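Local coordinates for protein arylsulfatase (Pseudoalteromonas sp. MB47, PDB 7AJ0) that probably hydrolyses sulfate esters of the algal polysaccharide fucoidan as an exo-acting sulfatase that assembles into a hexamer, at residues 14-19 / 417-422; 38-43 / 362-367; 120-125 / 424-429; 139-144 / 379-384; 187-192 / 196-201. One frame throughout, in Å; residues are numbered along the deposited sequence.

Contact 1 (14-19 / 417-422)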
# COMPACT_ATOMS: atom_id res chain seq x y z
N PHE A 14 -29.31 -8.35 -27.26
CA PHE A 14 -28.17 -7.44 -27.37
C PHE A 14 -27.33 -7.65 -28.62
O PHE A 14 -26.85 -6.68 -29.21
CB PHE A 14 -27.28 -7.57 -26.13
CG PHE A 14 -27.88 -7.00 -24.89
CD1 PHE A 14 -28.01 -5.63 -24.73
CD2 PHE A 14 -28.31 -7.83 -23.86
CE1 PHE A 14 -28.57 -5.10 -23.58
CE2 PHE A 14 -28.86 -7.30 -22.71
CZ PHE A 14 -28.99 -5.93 -22.57
N ASN A 15 -27.14 -8.90 -29.05
CA ASN A 15 -26.19 -9.18 -30.12
C ASN A 15 -26.73 -8.67 -31.45
O ASN A 15 -27.71 -9.20 -31.97
CB ASN A 15 -25.91 -10.68 -30.19
CG ASN A 15 -24.65 -11.00 -30.98
OD1 ASN A 15 -24.31 -10.30 -31.93
ND2 ASN A 15 -23.96 -12.06 -30.58
N ASP A 16 -26.08 -7.64 -31.99
CA ASP A 16 -26.42 -7.09 -33.30
C ASP A 16 -25.54 -7.63 -34.42
O ASP A 16 -25.72 -7.24 -35.57
CB ASP A 16 -26.31 -5.56 -33.27
CG ASP A 16 -27.30 -4.92 -32.32
OD1 ASP A 16 -28.40 -5.48 -32.13
OD2 ASP A 16 -26.98 -3.84 -31.78
N ALA A 17 -24.59 -8.51 -34.11
CA ALA A 17 -23.69 -9.02 -35.12
C ALA A 17 -24.31 -10.21 -35.85
O ALA A 17 -25.20 -10.89 -35.33
CB ALA A 17 -22.35 -9.43 -34.50
N ILE A 18 -23.83 -10.45 -37.07
CA ILE A 18 -24.38 -11.47 -37.95
C ILE A 18 -23.24 -12.34 -38.46
O ILE A 18 -22.16 -11.83 -38.80
CB ILE A 18 -25.15 -10.84 -39.13
CG1 ILE A 18 -26.32 -9.99 -38.61
CG2 ILE A 18 -25.64 -11.91 -40.08
CD1 ILE A 18 -27.37 -10.78 -37.86
N VAL A 19 -23.47 -13.64 -38.51
CA VAL A 19 -22.48 -14.58 -39.03
C VAL A 19 -22.58 -14.58 -40.55
O VAL A 19 -23.61 -14.95 -41.12
CB VAL A 19 -22.69 -15.99 -38.47
CG1 VAL A 19 -21.74 -16.96 -39.14
CG2 VAL A 19 -22.50 -15.99 -36.96
N ARG A 417 -18.60 -1.57 -37.41
CA ARG A 417 -19.07 -2.93 -37.63
C ARG A 417 -18.55 -3.90 -36.58
O ARG A 417 -18.95 -5.07 -36.59
CB ARG A 417 -18.65 -3.42 -39.03
CG ARG A 417 -19.15 -2.53 -40.15
CD ARG A 417 -18.97 -3.16 -41.53
NE ARG A 417 -19.72 -4.40 -41.67
CZ ARG A 417 -19.21 -5.57 -42.06
NH1 ARG A 417 -17.92 -5.68 -42.37
NH2 ARG A 417 -19.99 -6.63 -42.15
N ARG A 418 -17.68 -3.45 -35.68
CA ARG A 418 -17.13 -4.30 -34.63
C ARG A 418 -17.94 -4.10 -33.35
O ARG A 418 -18.15 -2.97 -32.90
CB ARG A 418 -15.66 -3.97 -34.37
CG ARG A 418 -15.06 -4.70 -33.18
CD ARG A 418 -13.56 -4.48 -33.08
NE ARG A 418 -12.82 -5.21 -34.12
CZ ARG A 418 -12.52 -6.50 -34.05
NH1 ARG A 418 -11.85 -7.08 -35.04
NH2 ARG A 418 -12.89 -7.23 -33.00
N GLN A 419 -18.39 -5.21 -32.77
CA GLN A 419 -19.20 -5.17 -31.57
C GLN A 419 -18.39 -5.32 -30.29
O GLN A 419 -18.77 -4.77 -29.26
CB GLN A 419 -20.26 -6.28 -31.63
CG GLN A 419 -21.37 -6.14 -30.62
CD GLN A 419 -22.48 -7.15 -30.82
OE1 GLN A 419 -23.66 -6.83 -30.73
NE2 GLN A 419 -22.10 -8.39 -31.11
N VAL A 420 -17.27 -6.05 -30.35
CA VAL A 420 -16.49 -6.35 -29.16
C VAL A 420 -15.01 -6.38 -29.52
O VAL A 420 -14.63 -6.78 -30.63
CB VAL A 420 -16.90 -7.71 -28.52
CG1 VAL A 420 -16.05 -8.00 -27.30
CG2 VAL A 420 -18.38 -7.71 -28.16
N VAL A 421 -14.18 -5.94 -28.58
CA VAL A 421 -12.73 -6.08 -28.67
C VAL A 421 -12.31 -7.08 -27.60
O VAL A 421 -12.68 -6.93 -26.43
CB VAL A 421 -12.01 -4.74 -28.48
CG1 VAL A 421 -10.50 -4.94 -28.44
CG2 VAL A 421 -12.39 -3.77 -29.59
N TYR A 422 -11.57 -8.10 -28.01
CA TYR A 422 -11.08 -9.13 -27.09
C TYR A 422 -9.60 -8.91 -26.83
O TYR A 422 -8.81 -8.75 -27.77
CB TYR A 422 -11.32 -10.52 -27.67
CG TYR A 422 -12.79 -10.82 -27.87
CD1 TYR A 422 -13.58 -11.23 -26.81
CD2 TYR A 422 -13.38 -10.67 -29.11
CE1 TYR A 422 -14.92 -11.49 -26.98
CE2 TYR A 422 -14.72 -10.94 -29.30
CZ TYR A 422 -15.48 -11.35 -28.23
OH TYR A 422 -16.82 -11.61 -28.41
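The closest CA atoms of the two segments, those of Ala-17 and Gln-419, are 6.9 Å apart, and one long side chain spans the gap. It meets an Asx turn, in which Asn-15 OD1 accepts the N-H of Ala-17. Gln-419 uses both ends of its carboxamide: OE1 takes the backbone N-H of Asp-16 at 2.8 Å, while NE2 gives to Asn-15 OD1 at 3.0 Å. With CG anti to the backbone N (chi1 -166°) and the chain extended beyond, the amide reaches straight across. A leucine in place of Gln-419 would probably leave the N-H of Asp-16 without this acceptor and Asn-15 OD1 with one donor fewer. The carboxylate of Asp-16 turns to another task, a salt bridge with Lys-207 of the second subunit, so this N-terminal segment also serves the hexamer. The two grips on Asn-15 OD1 differ: Ala-17 N lies in its carbonyl plane, whereas Gln-419 NE2 sits above that plane, 67° out of it.

Contact 2 (38-43 / 362-367)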
# COMPACT_ATOMS: atom_id res chain seq x y z
N VAL A 38 -19.67 1.60 -51.17
CA VAL A 38 -19.58 0.96 -52.48
C VAL A 38 -19.60 2.01 -53.58
O VAL A 38 -18.88 1.91 -54.58
CB VAL A 38 -20.71 -0.07 -52.65
CG1 VAL A 38 -20.82 -0.49 -54.11
CG2 VAL A 38 -20.48 -1.27 -51.76
N SER A 39 -20.43 3.05 -53.42
CA SER A 39 -20.52 4.09 -54.43
C SER A 39 -19.24 4.92 -54.49
O SER A 39 -18.76 5.24 -55.58
CB SER A 39 -21.73 4.99 -54.15
OG SER A 39 -21.69 6.15 -54.96
N LYS A 40 -18.69 5.27 -53.33
CA LYS A 40 -17.46 6.05 -53.31
C LYS A 40 -16.30 5.28 -53.94
O LYS A 40 -15.51 5.85 -54.70
CB LYS A 40 -17.11 6.45 -51.88
CG LYS A 40 -17.98 7.55 -51.30
CD LYS A 40 -17.61 7.82 -49.86
CE LYS A 40 -18.18 9.14 -49.38
NZ LYS A 40 -17.76 9.44 -47.98
N LEU A 41 -16.19 3.99 -53.63
CA LEU A 41 -15.12 3.18 -54.21
C LEU A 41 -15.32 3.00 -55.71
O LEU A 41 -14.35 3.06 -56.48
CB LEU A 41 -15.05 1.83 -53.51
CG LEU A 41 -14.49 1.84 -52.09
CD1 LEU A 41 -14.80 0.53 -51.38
CD2 LEU A 41 -12.99 2.09 -52.09
N LYS A 42 -16.56 2.80 -56.15
CA LYS A 42 -16.83 2.61 -57.57
C LYS A 42 -16.43 3.84 -58.37
O LYS A 42 -15.72 3.73 -59.38
CB LYS A 42 -18.32 2.29 -57.78
CG LYS A 42 -18.72 2.02 -59.22
CD LYS A 42 -20.18 1.58 -59.30
CE LYS A 42 -20.50 0.89 -60.62
NZ LYS A 42 -20.56 1.83 -61.77
N ASN A 43 -16.88 5.02 -57.94
CA ASN A 43 -16.56 6.24 -58.67
C ASN A 43 -15.06 6.51 -58.68
O ASN A 43 -14.52 6.97 -59.69
CB ASN A 43 -17.31 7.43 -58.05
CG ASN A 43 -18.82 7.26 -58.10
OD1 ASN A 43 -19.34 6.44 -58.87
ND2 ASN A 43 -19.53 8.04 -57.30
N LYS A 362 -8.06 11.62 -49.08
CA LYS A 362 -8.45 12.84 -49.77
C LYS A 362 -9.63 12.62 -50.70
O LYS A 362 -9.50 11.91 -51.70
CB LYS A 362 -7.24 13.39 -50.54
CG LYS A 362 -7.51 14.60 -51.42
CD LYS A 362 -7.58 15.89 -50.62
CE LYS A 362 -7.14 17.07 -51.47
NZ LYS A 362 -5.70 16.98 -51.84
N GLY A 363 -10.77 13.23 -50.39
CA GLY A 363 -11.95 13.13 -51.22
C GLY A 363 -12.85 11.95 -50.93
O GLY A 363 -13.96 11.89 -51.48
N MET A 364 -12.41 11.02 -50.08
CA MET A 364 -13.21 9.87 -49.68
C MET A 364 -13.69 9.97 -48.25
O MET A 364 -14.85 9.69 -47.95
CB MET A 364 -12.39 8.58 -49.85
CG MET A 364 -12.08 8.20 -51.29
SD MET A 364 -13.40 7.27 -52.07
CE MET A 364 -14.22 8.55 -52.99
N ILE A 365 -12.79 10.35 -47.34
CA ILE A 365 -13.10 10.49 -45.92
C ILE A 365 -13.24 11.97 -45.62
O ILE A 365 -12.29 12.74 -45.81
CB ILE A 365 -12.02 9.83 -45.04
CG1 ILE A 365 -12.03 8.31 -45.26
CG2 ILE A 365 -12.24 10.18 -43.57
CD1 ILE A 365 -10.98 7.55 -44.47
N SER A 366 -14.42 12.38 -45.18
CA SER A 366 -14.67 13.79 -44.90
C SER A 366 -13.81 14.26 -43.74
O SER A 366 -13.52 13.52 -42.79
CB SER A 366 -16.15 14.01 -44.59
OG SER A 366 -16.95 13.70 -45.71
N ALA A 367 -13.39 15.52 -43.82
CA ALA A 367 -12.48 16.08 -42.84
C ALA A 367 -13.21 16.41 -41.54
O ALA A 367 -14.41 16.71 -41.53
CB ALA A 367 -11.82 17.35 -43.39
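The ammonium group of Lys-40 is gripped by two backbone carbonyls: NZ lies 2.9 Å from Met-364 O within this contact and also bonds Leu-410 O. It thereby docks helix 31-48 onto the loop that joins strands 354-360 and 369-371 of the large mixed sheet, the central sheet of the alkaline phosphatase-like sulfatase fold. The approach to Met-364 O is nearly head-on, with a C=O...N angle of 163°. Such a reach depends on length, and Lys-40 supplies it by staying extended from CG to NZ, its CD passing 3.8 Å from Met-364 O.

Met-364 answers in the reverse direction. While its carbonyl receives the lysine tip, its side chain bends at chi2 (-85°) and again at chi3 (99°), which brings the thioether back to the root of Lys-40. There Met-364 SD lies 3.8 Å from Lys-40 CB. The two residues thus exchange ends, polar tip to backbone and apolar tip to helix surface, and between them they carry the contact. Around it, Leu-41 packs on Trp-361 and Leu-410, while Ser-366 OG bonds Asp-412. At the end of the methionine, Met-364 CE rests 3.4 Å from Lys-40 O. The same methyl, Met-364 CE, is 3.7 Å from Lys-40 CB.

Contact 3 (120-125 / 424-429); sequences LVRPIL and WSREDF
Arg-426 leans on Val-121 and Arg-122 at once, and these three residues make most of the contact. Its NE gives a hydrogen bond to Val-121 O, 3.0 Å away, arriving from above the carbonyl plane (49° out of it). Its aliphatic part runs past the valine, CG standing 4.0 Å from Val-121 CB. Arg-122, extended from CG to NE, lays its guanidinium flat on that of Arg-426, centres 3.8 Å apart and planes at 7°. Two like charges are thus brought close, NH2 of Arg-122 being 3.7 Å from NH2 of Arg-426; Glu-427 nearby may temper the cost. A threonine in place of Arg-426 would probably leave Val-121 O without this donor and the Arg-122 guanidinium without the flat surface on which it lies. Arg-426 NH2 also bonds Thr-463 O of the third subunit, weakly. The arrangement belongs to a beta hairpin with a two-residue loop, whose type II' turn from Ser-425 to Asp-428 presents Arg-426 at its second position.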
# COMPACT_ATOMS: atom_id res chain seq x y z
N LEU A 120 2.07 -16.44 -32.72
CA LEU A 120 2.98 -15.30 -32.82
C LEU A 120 2.84 -14.37 -31.62
O LEU A 120 2.61 -13.17 -31.76
CB LEU A 120 2.73 -14.57 -34.13
CG LEU A 120 2.88 -15.42 -35.39
CD1 LEU A 120 2.39 -14.68 -36.63
CD2 LEU A 120 4.34 -15.85 -35.57
N VAL A 121 2.97 -14.93 -30.42
CA VAL A 121 2.96 -14.13 -29.20
C VAL A 121 4.37 -13.71 -28.79
O VAL A 121 4.51 -12.81 -27.94
CB VAL A 121 2.30 -14.89 -28.03
CG1 VAL A 121 0.85 -15.21 -28.36
CG2 VAL A 121 3.08 -16.16 -27.69
N ARG A 122 5.40 -14.32 -29.35
CA ARG A 122 6.79 -13.99 -29.08
C ARG A 122 7.57 -14.04 -30.38
O ARG A 122 7.24 -14.83 -31.28
CB ARG A 122 7.42 -14.95 -28.07
CG ARG A 122 6.88 -14.82 -26.66
CD ARG A 122 7.40 -15.94 -25.76
NE ARG A 122 6.92 -15.79 -24.39
CZ ARG A 122 7.42 -14.91 -23.52
NH1 ARG A 122 8.41 -14.10 -23.88
NH2 ARG A 122 6.93 -14.84 -22.29
N PRO A 123 8.62 -13.23 -30.52
CA PRO A 123 9.46 -13.32 -31.73
C PRO A 123 10.29 -14.59 -31.71
O PRO A 123 11.02 -14.85 -30.75
CB PRO A 123 10.33 -12.06 -31.65
CG PRO A 123 10.41 -11.74 -30.19
CD PRO A 123 9.08 -12.17 -29.60
N ILE A 124 10.17 -15.39 -32.76
CA ILE A 124 10.94 -16.62 -32.89
C ILE A 124 12.31 -16.27 -33.46
O ILE A 124 12.42 -15.78 -34.59
CB ILE A 124 10.21 -17.64 -33.78
CG1 ILE A 124 8.74 -17.74 -33.39
CG2 ILE A 124 10.89 -19.00 -33.66
CD1 ILE A 124 7.93 -18.70 -34.25
N LEU A 125 13.35 -16.52 -32.67
CA LEU A 125 14.71 -16.19 -33.06
C LEU A 125 15.34 -17.35 -33.81
O LEU A 125 14.85 -18.48 -33.80
CB LEU A 125 15.54 -15.83 -31.82
CG LEU A 125 14.83 -14.95 -30.79
CD1 LEU A 125 15.66 -14.83 -29.51
CD2 LEU A 125 14.53 -13.58 -31.38
N TRP A 424 -5.99 -10.03 -25.00
CA TRP A 424 -5.21 -11.18 -24.57
C TRP A 424 -3.82 -10.74 -24.15
O TRP A 424 -3.23 -9.83 -24.75
CB TRP A 424 -5.07 -12.22 -25.69
CG TRP A 424 -6.33 -12.95 -26.01
CD1 TRP A 424 -7.40 -12.47 -26.69
CD2 TRP A 424 -6.63 -14.31 -25.68
NE1 TRP A 424 -8.36 -13.44 -26.80
CE2 TRP A 424 -7.92 -14.58 -26.19
CE3 TRP A 424 -5.95 -15.32 -25.00
CZ2 TRP A 424 -8.53 -15.82 -26.04
CZ3 TRP A 424 -6.56 -16.56 -24.85
CH2 TRP A 424 -7.84 -16.80 -25.37
N SER A 425 -3.29 -11.39 -23.12
CA SER A 425 -1.88 -11.30 -22.74
C SER A 425 -1.26 -12.63 -23.17
O SER A 425 -1.29 -13.61 -22.43
CB SER A 425 -1.71 -11.04 -21.26
OG SER A 425 -0.33 -10.97 -20.92
N ARG A 426 -0.72 -12.66 -24.39
CA ARG A 426 -0.21 -13.89 -24.99
C ARG A 426 -1.30 -14.96 -24.95
O ARG A 426 -2.31 -14.83 -25.65
CB ARG A 426 1.06 -14.33 -24.27
CG ARG A 426 2.17 -13.29 -24.38
CD ARG A 426 3.56 -13.89 -24.40
NE ARG A 426 4.53 -12.95 -24.95
CZ ARG A 426 5.13 -11.98 -24.25
NH1 ARG A 426 5.99 -11.17 -24.85
NH2 ARG A 426 4.86 -11.83 -22.96
N GLU A 427 -1.11 -16.02 -24.17
CA GLU A 427 -2.08 -17.10 -24.09
C GLU A 427 -3.12 -16.90 -23.00
O GLU A 427 -3.89 -17.83 -22.73
CB GLU A 427 -1.36 -18.44 -23.88
CG GLU A 427 -0.68 -18.99 -25.13
CD GLU A 427 0.84 -18.91 -25.07
OE1 GLU A 427 1.38 -18.35 -24.08
OE2 GLU A 427 1.49 -19.40 -26.01
N ASP A 428 -3.18 -15.73 -22.38
CA ASP A 428 -4.13 -15.44 -21.31
C ASP A 428 -5.19 -14.47 -21.83
O ASP A 428 -4.85 -13.37 -22.30
CB ASP A 428 -3.42 -14.85 -20.09
CG ASP A 428 -2.57 -15.86 -19.37
OD1 ASP A 428 -3.09 -16.93 -18.99
OD2 ASP A 428 -1.36 -15.59 -19.17
N PHE A 429 -6.45 -14.87 -21.74
CA PHE A 429 -7.57 -13.98 -22.02
C PHE A 429 -7.88 -13.18 -20.76
O PHE A 429 -8.22 -13.75 -19.73
CB PHE A 429 -8.79 -14.77 -22.47
CG PHE A 429 -10.01 -13.92 -22.68
CD1 PHE A 429 -10.17 -13.18 -23.84
CD2 PHE A 429 -11.01 -13.87 -21.72
CE1 PHE A 429 -11.29 -12.40 -24.03
CE2 PHE A 429 -12.13 -13.09 -21.91
CZ PHE A 429 -12.27 -12.36 -23.07

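Contact 4 (139-144 / 379-384); sequences VSQGKL and DIYMTS
A chi1 of 169° carries the Tyr-381 ring out from helix 377-387, beside its own carbonyl carbon, so that it reaches Val-139 and Gln-141, while Gln-141 sets its CG between its own N and carbonyl carbon and bends at chi2 to bring its carboxamide to the CD2 side of the ring. The phenol is the spearhead: Tyr-381 OH donates to Val-139 O at 2.8 Å, tilted 23° from the carbonyl plane, and this oxygen lies at the ring edge. Behind the hydroxyl, the Gln-141 carboxamide stands almost perpendicular to the ring, the planes 84° apart, with OE1 3.7 Å from Tyr-381 CD2. The other end of that amide is satisfied further off, NE2 bonding Leu-109 O and Tyr-263 OH, a hydroxyl that also pairs with Ser-384 OG and so ties the two segments together indirectly. Ser-140 is the N-cap of helix 141-146, its OG accepting from Lys-143 N and bonding Val-171 O. The contact thus fixes the start of helix 141-146 against the middle of helix 377-387, with helix 102-111 packing on Gln-141 and Ile-380 and strand 262-267 contributing Tyr-263.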
# COMPACT_ATOMS: atom_id res chain seq x y z
N VAL A 139 -1.46 -16.07 -43.52
CA VAL A 139 -1.62 -15.45 -44.83
C VAL A 139 -1.58 -13.94 -44.65
O VAL A 139 -2.54 -13.34 -44.14
CB VAL A 139 -2.93 -15.87 -45.51
CG1 VAL A 139 -3.12 -15.13 -46.82
CG2 VAL A 139 -2.95 -17.38 -45.73
N SER A 140 -0.48 -13.32 -45.06
CA SER A 140 -0.33 -11.88 -44.92
C SER A 140 -1.08 -11.15 -46.03
O SER A 140 -1.40 -11.72 -47.08
CB SER A 140 1.15 -11.48 -44.95
OG SER A 140 1.72 -11.76 -46.22
N GLN A 141 -1.37 -9.87 -45.79
CA GLN A 141 -2.00 -9.07 -46.84
C GLN A 141 -1.04 -8.85 -48.00
O GLN A 141 -1.49 -8.67 -49.14
CB GLN A 141 -2.48 -7.72 -46.28
CG GLN A 141 -1.40 -6.80 -45.76
CD GLN A 141 -1.24 -6.89 -44.25
OE1 GLN A 141 -0.75 -7.88 -43.73
NE2 GLN A 141 -1.67 -5.85 -43.55
N GLY A 142 0.27 -8.88 -47.74
CA GLY A 142 1.22 -8.86 -48.84
C GLY A 142 0.98 -9.99 -49.82
O GLY A 142 0.96 -9.79 -51.03
N LYS A 143 0.78 -11.20 -49.30
CA LYS A 143 0.58 -12.35 -50.17
C LYS A 143 -0.69 -12.20 -50.99
O LYS A 143 -0.69 -12.41 -52.21
CB LYS A 143 0.53 -13.64 -49.33
CG LYS A 143 0.33 -14.90 -50.15
CD LYS A 143 0.43 -16.16 -49.29
CE LYS A 143 1.87 -16.44 -48.87
NZ LYS A 143 1.96 -17.59 -47.91
N LEU A 144 -1.79 -11.82 -50.35
CA LEU A 144 -3.08 -11.79 -51.03
C LEU A 144 -3.19 -10.61 -51.99
O LEU A 144 -3.79 -10.74 -53.06
CB LEU A 144 -4.21 -11.76 -50.01
CG LEU A 144 -4.28 -13.00 -49.11
CD1 LEU A 144 -5.48 -12.93 -48.18
CD2 LEU A 144 -4.34 -14.27 -49.94
N ASP A 379 -8.63 -5.12 -37.95
CA ASP A 379 -9.59 -4.52 -38.87
C ASP A 379 -8.88 -3.80 -40.02
O ASP A 379 -9.44 -3.70 -41.12
CB ASP A 379 -10.51 -3.55 -38.12
CG ASP A 379 -11.37 -4.25 -37.09
OD1 ASP A 379 -11.50 -5.49 -37.16
OD2 ASP A 379 -11.94 -3.56 -36.22
N ILE A 380 -7.67 -3.29 -39.78
CA ILE A 380 -6.89 -2.71 -40.87
C ILE A 380 -6.55 -3.79 -41.89
O ILE A 380 -6.65 -3.58 -43.11
CB ILE A 380 -5.63 -2.03 -40.33
CG1 ILE A 380 -6.00 -0.89 -39.37
CG2 ILE A 380 -4.78 -1.50 -41.48
CD1 ILE A 380 -4.84 -0.37 -38.55
N TYR A 381 -6.14 -4.96 -41.41
CA TYR A 381 -5.86 -6.09 -42.29
C TYR A 381 -7.08 -6.45 -43.12
O TYR A 381 -7.00 -6.53 -44.35
CB TYR A 381 -5.40 -7.28 -41.43
CG TYR A 381 -5.31 -8.61 -42.14
CD1 TYR A 381 -6.45 -9.39 -42.32
CD2 TYR A 381 -4.10 -9.10 -42.59
CE1 TYR A 381 -6.37 -10.61 -42.95
CE2 TYR A 381 -4.02 -10.32 -43.22
CZ TYR A 381 -5.15 -11.07 -43.40
OH TYR A 381 -5.08 -12.29 -44.03
N MET A 382 -8.22 -6.66 -42.46
CA MET A 382 -9.41 -7.09 -43.18
C MET A 382 -9.96 -5.99 -44.08
O MET A 382 -10.50 -6.28 -45.15
CB MET A 382 -10.48 -7.55 -42.18
CG MET A 382 -11.48 -8.54 -42.76
SD MET A 382 -10.71 -10.06 -43.32
CE MET A 382 -10.19 -10.80 -41.77
N THR A 383 -9.84 -4.73 -43.66
CA THR A 383 -10.22 -3.62 -44.53
C THR A 383 -9.32 -3.57 -45.76
O THR A 383 -9.81 -3.35 -46.88
CB THR A 383 -10.14 -2.31 -43.74
OG1 THR A 383 -11.03 -2.38 -42.61
CG2 THR A 383 -10.53 -1.12 -44.61
N SER A 384 -8.02 -3.77 -45.58
CA SER A 384 -7.11 -3.79 -46.72
C SER A 384 -7.49 -4.88 -47.71
O SER A 384 -7.46 -4.66 -48.92
CB SER A 384 -5.67 -4.00 -46.23
OG SER A 384 -5.23 -2.92 -45.43

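Contact 5 (187-192 / 196-201); sequences TQFLVE and ADMMTN
Met-199 lies against the backbone from Gln-188 to Glu-192, where the short helix 196-199 folds back on the loop that leads into it. Its CB begins 3.7 Å from Glu-192 O, and CG comes equally near Gln-188 O. Bends at chi2 (-70°) and chi3 then fold the thioether onto the backbone of Gln-188 and Phe-189: SD of Met-199 meets Phe-189 CA at 3.6 Å, and the CE methyl ends by Phe-189 O, at a separation too short to be relied on. Next to it Met-198 makes a Met-aromatic contact, its SD 4.9 Å from the centroid of the Phe-189 ring in an oblique approach and its CE 3.6 Å from Phe-189 CE1. Trp-487 of the third subunit packs on Met-198 as well. Glu-192, extended, directs its carboxylate to a salt bridge with Lys-282 of the fourth subunit, so this region is part of the hexamer's interfaces. The aliphatic part of the same glutamate still packs between the two segments, Glu-192 CG lying 3.7 Å from Thr-200 CG2.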
# COMPACT_ATOMS: atom_id res chain seq x y z
N THR A 187 20.65 -1.26 -29.72
CA THR A 187 21.24 -0.25 -28.84
C THR A 187 21.89 -0.85 -27.60
O THR A 187 22.77 -0.21 -27.02
CB THR A 187 20.18 0.77 -28.43
OG1 THR A 187 19.08 0.10 -27.80
CG2 THR A 187 19.67 1.53 -29.65
N GLN A 188 21.49 -2.05 -27.19
CA GLN A 188 22.13 -2.68 -26.04
C GLN A 188 23.60 -2.97 -26.29
O GLN A 188 24.36 -3.17 -25.34
CB GLN A 188 21.40 -3.96 -25.65
CG GLN A 188 21.44 -5.05 -26.72
CD GLN A 188 20.63 -6.27 -26.34
OE1 GLN A 188 20.29 -6.47 -25.17
NE2 GLN A 188 20.33 -7.11 -27.32
N PHE A 189 24.02 -3.00 -27.56
CA PHE A 189 25.42 -3.22 -27.91
C PHE A 189 26.13 -1.93 -28.32
O PHE A 189 27.26 -1.99 -28.81
CB PHE A 189 25.52 -4.24 -29.05
CG PHE A 189 25.04 -5.62 -28.67
CD1 PHE A 189 25.80 -6.43 -27.85
CD2 PHE A 189 23.83 -6.10 -29.14
CE1 PHE A 189 25.37 -7.69 -27.50
CE2 PHE A 189 23.38 -7.36 -28.79
CZ PHE A 189 24.15 -8.16 -27.98
N LEU A 190 25.50 -0.78 -28.11
CA LEU A 190 26.07 0.51 -28.50
C LEU A 190 26.26 1.46 -27.33
O LEU A 190 27.25 2.19 -27.29
CB LEU A 190 25.17 1.18 -29.54
CG LEU A 190 24.92 0.41 -30.84
CD1 LEU A 190 23.94 1.16 -31.73
CD2 LEU A 190 26.23 0.15 -31.57
N VAL A 191 25.33 1.48 -26.37
CA VAL A 191 25.40 2.42 -25.25
C VAL A 191 26.16 1.70 -24.14
O VAL A 191 25.58 0.99 -23.31
CB VAL A 191 24.01 2.89 -24.81
CG1 VAL A 191 24.13 4.11 -23.92
CG2 VAL A 191 23.15 3.18 -26.03
N GLU A 192 27.48 1.91 -24.11
CA GLU A 192 28.34 1.15 -23.21
C GLU A 192 27.93 1.30 -21.75
O GLU A 192 27.75 0.31 -21.04
CB GLU A 192 29.80 1.59 -23.40
CG GLU A 192 30.81 0.77 -22.63
CD GLU A 192 32.17 1.42 -22.59
OE1 GLU A 192 33.00 1.14 -23.49
OE2 GLU A 192 32.41 2.23 -21.67
N ALA A 196 26.51 -1.52 -19.03
CA ALA A 196 27.91 -1.75 -18.72
C ALA A 196 28.16 -3.15 -18.17
O ALA A 196 29.24 -3.72 -18.39
CB ALA A 196 28.41 -0.70 -17.73
N ASP A 197 27.20 -3.72 -17.44
CA ASP A 197 27.39 -5.05 -16.88
C ASP A 197 27.69 -6.09 -17.96
O ASP A 197 28.29 -7.12 -17.67
CB ASP A 197 26.16 -5.48 -16.08
CG ASP A 197 24.89 -5.48 -16.92
OD1 ASP A 197 24.77 -4.60 -17.80
OD2 ASP A 197 24.02 -6.34 -16.70
N MET A 198 27.27 -5.82 -19.19
CA MET A 198 27.58 -6.67 -20.34
C MET A 198 28.63 -6.07 -21.26
O MET A 198 29.46 -6.80 -21.79
CB MET A 198 26.30 -6.94 -21.14
CG MET A 198 26.48 -7.84 -22.35
SD MET A 198 26.74 -6.93 -23.89
CE MET A 198 25.10 -6.29 -24.19
N MET A 199 28.62 -4.75 -21.44
CA MET A 199 29.48 -4.13 -22.44
C MET A 199 30.93 -4.02 -21.98
O MET A 199 31.85 -4.18 -22.79
CB MET A 199 28.93 -2.74 -22.80
CG MET A 199 27.66 -2.79 -23.63
SD MET A 199 27.97 -3.38 -25.31
CE MET A 199 28.56 -1.88 -26.09
N THR A 200 31.16 -3.73 -20.70
CA THR A 200 32.51 -3.59 -20.17
C THR A 200 33.02 -4.88 -19.54
O THR A 200 34.14 -4.89 -19.02
CB THR A 200 32.56 -2.46 -19.15
OG1 THR A 200 31.77 -2.79 -18.01
CG2 THR A 200 32.04 -1.16 -19.77
N ASN A 201 32.24 -5.96 -19.58
CA ASN A 201 32.67 -7.28 -19.13
C ASN A 201 33.14 -8.05 -20.36
O ASN A 201 32.33 -8.55 -21.14
CB ASN A 201 31.52 -8.00 -18.42
CG ASN A 201 31.92 -9.37 -17.90
OD1 ASN A 201 32.75 -10.06 -18.48
ND2 ASN A 201 31.31 -9.76 -16.78

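Only contact 4 is a buried contact; contacts 1 and 2 lie at the surface, and contacts 3 and 5 are partly buried. Contacts 1 and 3 share strand 420-425 of the four-stranded sheet, and Tyr-422 of the former packs on Phe-429 of the latter. Contact 1 is also tied to contact 4 by the salt bridge from Arg-418 to Asp-379. One device, a side chain bonding a backbone group, serves both at the surface, through an amide and a lysine, and in the interior, through a phenol; the partly buried contacts add guanidinium stacking at a hairpin tip and methionine packing on loop backbone. Contacts 1, 3 and 5 meet other subunits, whereas contacts 2 and 4 do not.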